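Local coordinates for protein Mannose/sialic acid-binding lectin (Polygonatum cyrtonema, PDB 3A0C) that binds mannose and has anti-HIV activity, using a bulb-type lectin domain of the beta-prism II fold, at the interface of chains A and B. Numbering follows the deposited sequence. Chains: chain A/B, Mannose/sialic acid-binding lectin.

Contact 1: the interface of chains A and B. Residues chain A 61, 85, 97-99; chain B 99-100, 102.
B:Val102, on the exchanged C-terminal strand of this bulb-type (beta-prism II) lectin, faces A:Tyr85 and A:Ile97 with separate parts of its isopropyl group. Its side chain crosses that of A:Tyr85 at about a right angle, and B:Val102 CG2 reaches the flank of the phenol ring, 3.6 Å from A:Tyr85 CE2 with CD2 slightly farther. The torsion matters here: with chi1 at 170°, CG2 stands beside the backbone N of B:Val102 and points to the ring, while CG1 turns toward A:Gly61. A:Gly61 backs the tyrosine, its CA lying 3.6 Å above the ring plane and over the centre. A:Ile97 comes in obliquely; its gamma-methyl CG2, rather than the longer CG1 branch, meets B:Val102 CB at 4.0 Å. The same two residues are tied by backbone, B:Val102 N donating to A:Ile97 O at 2.8 Å in a nearly straight bond (176° at H). Farther along, A:Gly99 N donates to B:Pro100 O at 3.1 Å, approaching almost on the line of the carbonyl. A cis peptide precedes B:Pro100, turning the chain where it passes A:Gly99. A:Tyr98, part of the family's QXDXNXVXY mannose-binding motif, sends CB and ring atom CD2 beside the carbonyl of B:Pro100.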
loop_
_atom_site.group_PDB
_atom_site.type_symbol
_atom_site.label_atom_id
_atom_site.label_comp_id
_atom_site.label_asym_id
_atom_site.label_seq_id
_atom_site.Cartn_x
_atom_site.Cartn_y
_atom_site.Cartn_z
ATOM N N GLY A 61 9.876 -8.879 5.450
ATOM C CA GLY A 61 10.129 -7.461 5.291
ATOM C C GLY A 61 11.357 -7.120 4.495
ATOM O O GLY A 61 11.652 -5.948 4.288
ATOM N N TYR A 85 4.139 -8.222 4.621
ATOM C CA TYR A 85 4.475 -6.809 4.456
ATOM C C TYR A 85 4.014 -6.293 3.100
ATOM O O TYR A 85 3.512 -7.060 2.260
ATOM C CB TYR A 85 5.988 -6.606 4.578
ATOM C CG TYR A 85 6.545 -6.991 5.923
ATOM C CD1 TYR A 85 6.597 -8.331 6.327
ATOM C CD2 TYR A 85 6.989 -6.015 6.813
ATOM C CE1 TYR A 85 7.077 -8.690 7.598
ATOM C CE2 TYR A 85 7.475 -6.355 8.087
ATOM C CZ TYR A 85 7.513 -7.696 8.473
ATOM O OH TYR A 85 7.981 -8.038 9.724
ATOM N N ILE A 97 8.001 0.517 2.773
ATOM C CA ILE A 97 7.701 -0.875 3.105
ATOM C C ILE A 97 7.049 -0.826 4.493
ATOM O O ILE A 97 7.608 -0.241 5.433
ATOM C CB ILE A 97 8.992 -1.756 3.194
ATOM C CG1 ILE A 97 9.650 -1.884 1.817
ATOM C CG2 ILE A 97 8.663 -3.143 3.740
ATOM C CD1 ILE A 97 10.910 -2.757 1.798
ATOM N N TYR A 98 5.863 -1.413 4.613
ATOM C CA TYR A 98 5.155 -1.446 5.894
ATOM C C TYR A 98 4.893 -2.884 6.325
ATOM O O TYR A 98 4.797 -3.782 5.487
ATOM C CB TYR A 98 3.796 -0.722 5.811
ATOM C CG TYR A 98 3.838 0.768 5.513
ATOM C CD1 TYR A 98 3.738 1.243 4.196
ATOM C CD2 TYR A 98 3.874 1.701 6.548
ATOM C CE1 TYR A 98 3.657 2.600 3.926
ATOM C CE2 TYR A 98 3.796 3.063 6.288
ATOM C CZ TYR A 98 3.682 3.504 4.980
ATOM O OH TYR A 98 3.550 4.850 4.733
ATOM N N GLY A 99 4.756 -3.092 7.628
ATOM C CA GLY A 99 4.487 -4.420 8.154
ATOM C C GLY A 99 4.884 -4.554 9.616
ATOM O O GLY A 99 5.619 -3.708 10.134
ATOM N N GLY B 99 2.056 -1.952 9.156
ATOM C CA GLY B 99 2.849 -0.976 9.890
ATOM C C GLY B 99 3.556 -1.582 11.088
ATOM O O GLY B 99 3.207 -2.691 11.499
ATOM N N PRO B 100 4.552 -0.885 11.676
ATOM C CA PRO B 100 5.029 0.441 11.252
ATOM C C PRO B 100 5.863 0.384 9.972
ATOM O O PRO B 100 5.811 -0.609 9.220
ATOM C CB PRO B 100 5.859 0.925 12.453
ATOM C CG PRO B 100 5.334 0.097 13.615
ATOM C CD PRO B 100 5.155 -1.253 12.970
ATOM N N VAL B 102 9.100 -0.102 7.776
ATOM C CA VAL B 102 10.273 -0.946 7.903
ATOM C C VAL B 102 11.430 -0.369 7.091
ATOM O O VAL B 102 12.586 -0.478 7.486
ATOM C CB VAL B 102 9.986 -2.380 7.391
ATOM C CG1 VAL B 102 11.289 -3.186 7.300
ATOM C CG2 VAL B 102 8.976 -3.065 8.308
#

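Contact 2: the interface of chains A and B. Residues chain A 103, 105, 107; chain B 34, 42, 74, 94-95.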
loop_
_atom_site.group_PDB
_atom_site.type_symbol
_atom_site.label_atom_id
_atom_site.label_comp_id
_atom_site.label_asym_id
_atom_site.label_seq_id
_atom_site.Cartn_x
_atom_site.Cartn_y
_atom_site.Cartn_z
ATOM N N TRP A 103 -4.343 -5.508 10.654
ATOM C CA TRP A 103 -5.753 -5.795 10.499
ATOM C C TRP A 103 -6.053 -6.046 9.031
ATOM O O TRP A 103 -5.338 -5.561 8.167
ATOM C CB TRP A 103 -6.548 -4.578 10.962
ATOM C CG TRP A 103 -8.047 -4.708 10.920
ATOM C CD1 TRP A 103 -8.857 -5.187 11.911
ATOM C CD2 TRP A 103 -8.919 -4.276 9.866
ATOM N NE1 TRP A 103 -10.173 -5.072 11.550
ATOM C CE2 TRP A 103 -10.244 -4.518 10.300
ATOM C CE3 TRP A 103 -8.712 -3.705 8.596
ATOM C CZ2 TRP A 103 -11.356 -4.209 9.518
ATOM C CZ3 TRP A 103 -9.823 -3.392 7.814
ATOM C CH2 TRP A 103 -11.128 -3.645 8.280
ATOM N N THR A 105 -9.717 -7.152 6.271
ATOM C CA THR A 105 -11.157 -7.357 6.185
ATOM C C THR A 105 -11.506 -8.843 6.040
ATOM O O THR A 105 -12.573 -9.287 6.468
ATOM C CB THR A 105 -11.761 -6.580 4.994
ATOM O OG1 THR A 105 -11.005 -6.861 3.805
ATOM C CG2 THR A 105 -11.742 -5.088 5.270
ATOM N N SER A 107 -11.814 -10.101 3.241
ATOM C CA SER A 107 -12.548 -10.116 1.981
ATOM C C SER A 107 -11.726 -10.801 0.880
ATOM O O SER A 107 -12.229 -11.034 -0.223
ATOM C CB SER A 107 -12.942 -8.686 1.564
ATOM O OG SER A 107 -11.850 -7.778 1.575
ATOM N N LEU B 34 -16.768 -2.080 0.657
ATOM C CA LEU B 34 -15.920 -2.627 -0.388
ATOM C C LEU B 34 -16.777 -3.246 -1.477
ATOM O O LEU B 34 -17.520 -4.183 -1.216
ATOM C CB LEU B 34 -15.003 -3.706 0.189
ATOM C CG LEU B 34 -14.179 -4.535 -0.812
ATOM C CD1 LEU B 34 -13.293 -3.628 -1.653
ATOM C CD2 LEU B 34 -13.320 -5.549 -0.046
ATOM N N TRP B 42 -18.096 -6.254 1.455
ATOM C CA TRP B 42 -17.745 -5.901 2.820
ATOM C C TRP B 42 -18.196 -4.472 3.179
ATOM O O TRP B 42 -18.299 -3.611 2.307
ATOM C CB TRP B 42 -16.234 -6.015 3.016
ATOM C CG TRP B 42 -15.822 -5.798 4.443
ATOM C CD1 TRP B 42 -15.692 -6.747 5.404
ATOM C CD2 TRP B 42 -15.532 -4.544 5.070
ATOM N NE1 TRP B 42 -15.340 -6.167 6.593
ATOM C CE2 TRP B 42 -15.235 -4.815 6.418
ATOM C CE3 TRP B 42 -15.497 -3.218 4.623
ATOM C CZ2 TRP B 42 -14.904 -3.812 7.333
ATOM C CZ3 TRP B 42 -15.167 -2.208 5.540
ATOM C CH2 TRP B 42 -14.876 -2.517 6.879
ATOM N N TRP B 74 -16.987 4.686 14.011
ATOM C CA TRP B 74 -16.456 3.343 13.856
ATOM C C TRP B 74 -14.944 3.401 13.969
ATOM O O TRP B 74 -14.341 4.422 13.656
ATOM C CB TRP B 74 -16.841 2.824 12.476
ATOM C CG TRP B 74 -16.368 1.446 12.124
ATOM C CD1 TRP B 74 -17.062 0.280 12.262
ATOM C CD2 TRP B 74 -15.146 1.109 11.460
ATOM N NE1 TRP B 74 -16.357 -0.764 11.712
ATOM C CE2 TRP B 74 -15.176 -0.283 11.211
ATOM C CE3 TRP B 74 -14.030 1.847 11.044
ATOM C CZ2 TRP B 74 -14.132 -0.948 10.561
ATOM C CZ3 TRP B 74 -12.990 1.180 10.395
ATOM C CH2 TRP B 74 -13.052 -0.200 10.162
ATOM N N ASN B 94 -8.490 -8.412 -0.477
ATOM C CA ASN B 94 -8.438 -8.232 0.977
ATOM C C ASN B 94 -7.959 -6.809 1.278
ATOM O O ASN B 94 -7.070 -6.302 0.613
ATOM C CB ASN B 94 -7.487 -9.261 1.591
ATOM C CG ASN B 94 -7.642 -9.383 3.098
ATOM O OD1 ASN B 94 -8.560 -8.810 3.700
ATOM N ND2 ASN B 94 -6.743 -10.139 3.719
ATOM N N VAL B 95 -8.564 -6.150 2.253
ATOM C CA VAL B 95 -8.153 -4.792 2.612
ATOM C C VAL B 95 -7.364 -4.897 3.912
ATOM O O VAL B 95 -7.899 -5.278 4.940
ATOM C CB VAL B 95 -9.366 -3.877 2.815
ATOM C CG1 VAL B 95 -8.922 -2.543 3.385
ATOM C CG2 VAL B 95 -10.080 -3.684 1.505
HETATM O O HOH W 1 -14.602 -8.625 8.453
#
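A chi1 of 50° wedges OG1 of A:Thr105 between its own backbone N and carbonyl carbon, turning the hydroxyl toward B:Asn94 and B:Val95 and the methyl toward B:Trp42. A:Thr105 CG2 then sits over the indole face of B:Trp42, 3.7 Å above the plane, a CH-pi contact shared by both rings. B:Trp42 is extended from its backbone (chi1 -174°) and meets A:Trp103 coming from the opposite direction: B:Trp42 CZ2 lies in the plane of the A:Trp103 ring, at its edge, 3.9 Å from A:Trp103 CH2. The hydroxyl OG1 of A:Thr105 is gripped by several partners. It accepts from B:Val95 N at 3.0 Å and donates, in the carbonyl plane, to the side-chain amide oxygen OD1 of B:Asn94 at 3.1 Å. A:Ser107 OG adds a short hydrogen bond to A:Thr105 OG1, 2.6 Å, from within chain A. Beside it, A:Ser107 CB packs on B:Leu34 CD2. A:Thr105 N donates to B:Val95 O at 2.9 Å through a bent bond (136° at H), and water 1 bridges A:Thr105 O and B:Trp42 NE1. B:Asn94 is the asparagine of the mannose-binding motif, here engaged by the partner chain. The site docks the C-terminal tail of chain A onto chain B, completing the strand exchange typical of this lectin family.

Contact 3: the interface of chains A and B. Residues chain A 95-97; chain B 101-104.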
loop_
_atom_site.group_PDB
_atom_site.type_symbol
_atom_site.label_atom_id
_atom_site.label_comp_id
_atom_site.label_asym_id
_atom_site.label_seq_id
_atom_site.Cartn_x
_atom_site.Cartn_y
_atom_site.Cartn_z
ATOM N N VAL A 95 8.567 5.851 -1.434
ATOM C CA VAL A 95 8.320 4.420 -1.594
ATOM C C VAL A 95 8.649 3.759 -0.265
ATOM O O VAL A 95 9.809 3.690 0.141
ATOM C CB VAL A 95 9.202 3.826 -2.699
ATOM C CG1 VAL A 95 9.057 2.314 -2.724
ATOM C CG2 VAL A 95 8.806 4.442 -4.051
ATOM N N VAL A 96 7.608 3.257 0.399
ATOM C CA VAL A 96 7.719 2.677 1.730
ATOM C C VAL A 96 7.298 1.214 1.885
ATOM O O VAL A 96 6.368 0.738 1.231
ATOM C CB VAL A 96 6.867 3.522 2.718
ATOM C CG1 VAL A 96 7.177 3.152 4.147
ATOM C CG2 VAL A 96 7.098 5.000 2.462
ATOM N N ILE A 97 8.001 0.517 2.773
ATOM C CA ILE A 97 7.701 -0.875 3.105
ATOM C C ILE A 97 7.049 -0.826 4.493
ATOM O O ILE A 97 7.608 -0.241 5.433
ATOM C CB ILE A 97 8.992 -1.756 3.194
ATOM C CG1 ILE A 97 9.650 -1.884 1.817
ATOM C CG2 ILE A 97 8.663 -3.143 3.740
ATOM C CD1 ILE A 97 10.910 -2.757 1.798
ATOM N N VAL B 101 6.622 1.453 9.734
ATOM C CA VAL B 101 7.475 1.544 8.552
ATOM C C VAL B 101 8.721 0.685 8.774
ATOM O O VAL B 101 9.307 0.706 9.850
ATOM C CB VAL B 101 7.881 3.013 8.272
ATOM C CG1 VAL B 101 6.642 3.845 7.950
ATOM C CG2 VAL B 101 8.580 3.592 9.476
ATOM N N VAL B 102 9.100 -0.102 7.776
ATOM C CA VAL B 102 10.273 -0.946 7.903
ATOM C C VAL B 102 11.430 -0.369 7.091
ATOM O O VAL B 102 12.586 -0.478 7.486
ATOM C CB VAL B 102 9.986 -2.380 7.391
ATOM C CG1 VAL B 102 11.289 -3.186 7.300
ATOM C CG2 VAL B 102 8.976 -3.065 8.308
ATOM N N TRP B 103 11.103 0.247 5.957
ATOM C CA TRP B 103 12.102 0.818 5.069
ATOM C C TRP B 103 11.409 1.788 4.114
ATOM O O TRP B 103 10.195 1.723 3.937
ATOM C CB TRP B 103 12.778 -0.313 4.284
ATOM C CG TRP B 103 13.905 0.118 3.359
ATOM C CD1 TRP B 103 15.221 0.303 3.681
ATOM C CD2 TRP B 103 13.797 0.373 1.958
ATOM N NE1 TRP B 103 15.937 0.649 2.566
ATOM C CE2 TRP B 103 15.089 0.698 1.490
ATOM C CE3 TRP B 103 12.733 0.352 1.047
ATOM C CZ2 TRP B 103 15.347 0.997 0.145
ATOM C CZ3 TRP B 103 12.991 0.645 -0.283
ATOM C CH2 TRP B 103 14.287 0.962 -0.720
ATOM N N ALA B 104 12.180 2.702 3.522
ATOM C CA ALA B 104 11.650 3.675 2.576
ATOM C C ALA B 104 12.804 4.110 1.704
ATOM O O ALA B 104 13.953 3.985 2.116
ATOM C CB ALA B 104 11.082 4.876 3.312
#
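A:Ile97 and B:Trp103 pair at the heart of an antiparallel bridge between strand A 95-98 and the exchanged strand B 101-104, with A:Val96 opposite B:Ala104 as the next pair. Backbone bonding sets the register: A:Ile97 N donates to B:Trp103 O at 2.8 Å, nearly straight at 175°, though tilted from the carbonyl plane. The carbonyl of A:Ile97 turns instead to the amide of B:Val102. With the helix-like psi of -34° at B:Val102, B:Val102 and B:Trp103 together face A:Ile97 in the manner of a classic beta-bulge.

Apolar contacts occupy both faces of the paired strands. On one, A:Ile97 crosses the tryptophan side chain at a slant; its outer arm is fully extended (chi2 -179°), and CD1 reaches the benzo part of the indole, 3.7 Å from B:Trp103 CE3, also passing near B:Trp103 CB. On the other face, A:Val96, the valine of the mannose-binding motif, divides its two methyls. A:Val96 CG2 is directed to the methyl of B:Ala104, 4.1 Å from B:Ala104 CB. The second branch, held opposite the backbone N, turns toward B:Val101 and also lies against the B:Trp103 carbonyl: A:Val96 CG1 is 3.9 Å from B:Val101 CG1 and 3.3 Å from B:Trp103 O.

Contacts 1 and 3 adjoin, their C-alpha centres about 6 Å apart, and share A:Ile97 and B:Val102. Both lie where strand 101-104 of chain B meets strand 95-98 of chain A. Contact 2 is about 19 Å from contact 1 and about 22 Å from contact 3; there the roles reverse, the end of strand 101-104 of chain A and the residues that follow it resting on chain B, at the start of strand 95-98 and on strands 32-36 and 39-43. The two-fold symmetry repeats every contact with the chains exchanged, so each subunit both gives and receives a C-terminal strand. This reciprocal swap suggests a genuine dimer.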